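Local coordinates for EreC (PDB 6XCQ), which probably hydrolyses the macrolactone ester of erythromycin, inactivating the drug and so giving resistance to macrolide antibiotics, at residues Val235-Lys238 and Leu244-Lys247. The protein carries 1 engineered substitution. Residues are numbered along the deposited sequence; the frame is centred on the assembly and turned at random.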
# COMPACT_ATOMS: atom_id res chain seq x y z
N VAL A 235 5.10 -6.84 32.29
CA VAL A 235 4.12 -6.26 33.20
C VAL A 235 2.94 -5.68 32.43
O VAL A 235 1.78 -5.85 32.82
CB VAL A 235 4.80 -5.21 34.10
CG1 VAL A 235 3.77 -4.42 34.89
CG2 VAL A 235 5.79 -5.90 35.04
N LEU A 236 3.20 -5.00 31.31
CA LEU A 236 2.14 -4.28 30.62
C LEU A 236 1.20 -5.22 29.87
O LEU A 236 0.09 -4.80 29.51
CB LEU A 236 2.72 -3.23 29.66
CG LEU A 236 3.59 -2.16 30.35
CD1 LEU A 236 4.24 -1.23 29.36
CD2 LEU A 236 2.82 -1.37 31.41
N LYS A 237 1.62 -6.46 29.64
CA LYS A 237 0.77 -7.50 29.06
C LYS A 237 -0.19 -8.13 30.07
O LYS A 237 -0.88 -9.08 29.71
CB LYS A 237 1.63 -8.60 28.43
CG LYS A 237 2.30 -8.22 27.12
CD LYS A 237 3.18 -9.40 26.67
CE LYS A 237 4.08 -9.02 25.51
NZ LYS A 237 5.02 -10.13 25.16
N LYS A 238 -0.25 -7.62 31.30
CA LYS A 238 -1.21 -8.15 32.27
C LYS A 238 -2.64 -8.07 31.73
O LYS A 238 -2.97 -7.24 30.88
CB LYS A 238 -1.09 -7.39 33.59
CG LYS A 238 -1.47 -5.91 33.49
CD LYS A 238 -1.50 -5.26 34.86
CE LYS A 238 -0.35 -4.30 35.04
NZ LYS A 238 -0.33 -3.71 36.40
N LEU A 244 -3.74 -3.44 25.07
CA LEU A 244 -3.27 -2.06 24.99
C LEU A 244 -1.75 -1.98 24.85
O LEU A 244 -1.24 -1.05 24.23
CB LEU A 244 -3.74 -1.26 26.20
CG LEU A 244 -5.24 -1.00 26.40
CD1 LEU A 244 -5.48 -0.16 27.65
CD2 LEU A 244 -5.83 -0.32 25.19
N PHE A 245 -1.00 -2.94 25.42
CA PHE A 245 0.44 -2.93 25.22
C PHE A 245 0.78 -3.08 23.74
O PHE A 245 1.62 -2.34 23.20
CB PHE A 245 1.13 -4.03 26.02
CG PHE A 245 2.55 -4.25 25.59
CD1 PHE A 245 3.55 -3.36 25.96
CD2 PHE A 245 2.88 -5.30 24.74
CE1 PHE A 245 4.86 -3.53 25.51
CE2 PHE A 245 4.19 -5.47 24.29
CZ PHE A 245 5.17 -4.59 24.68
N ARG A 246 0.15 -4.04 23.07
CA ARG A 246 0.39 -4.28 21.65
C ARG A 246 0.03 -3.06 20.82
O ARG A 246 0.77 -2.69 19.89
CB ARG A 246 -0.41 -5.50 21.19
CG ARG A 246 -0.01 -6.06 19.83
CD ARG A 246 -0.83 -5.47 18.69
NE ARG A 246 -2.27 -5.64 18.88
CZ ARG A 246 -3.18 -4.89 18.27
NH1 ARG A 246 -2.81 -3.93 17.44
NH2 ARG A 246 -4.47 -5.09 18.50
N LYS A 247 -1.11 -2.43 21.12
CA LYS A 247 -1.49 -1.23 20.38
C LYS A 247 -0.50 -0.10 20.62
O LYS A 247 -0.10 0.58 19.67
CB LYS A 247 -2.91 -0.79 20.73
CG LYS A 247 -3.97 -1.77 20.26
CD LYS A 247 -5.38 -1.28 20.56
CE LYS A 247 -6.41 -2.09 19.80
NZ LYS A 247 -7.80 -1.70 20.14
O HOH W 1 -1.58 -5.21 27.20
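A chi1 of 166° in Phe245 turns its ring away from its own backbone N, from the first turn of helix 244-267 back to Leu236 and Lys237, whose own CG atoms lie anti to their carbonyl carbons (chi1 -60° and -74°). Leu236 crosses the phenylalanine at about a right angle, its CB 3.8 Å from Phe245 CD1; it is buried, and an apolar side chain therefore suits this place against the ring. Lys237, extended beyond CG, meets the CD2/CE2 side of the ring obliquely: its CG comes within 3.8 Å of Phe245 CD2 and its CE equally near Phe245 CE2. A lysine fits here because its methylenes pack on the aromatic carbons while the ammonium group continues past them at this exposed position. No direct hydrogen bond joins the two segments; one water bridges them, donating to Leu236 O at 2.9 Å and accepting from Phe245 N at 2.9 Å. Leu236 O also receives Asn241 ND2 from the connecting loop, so two donors satisfy this carbonyl near a helix end. The whole is a short connection between the consecutive helices 233-236 and 244-267, closed by a phenylalanine and a water bridge, at the periphery of this esterase.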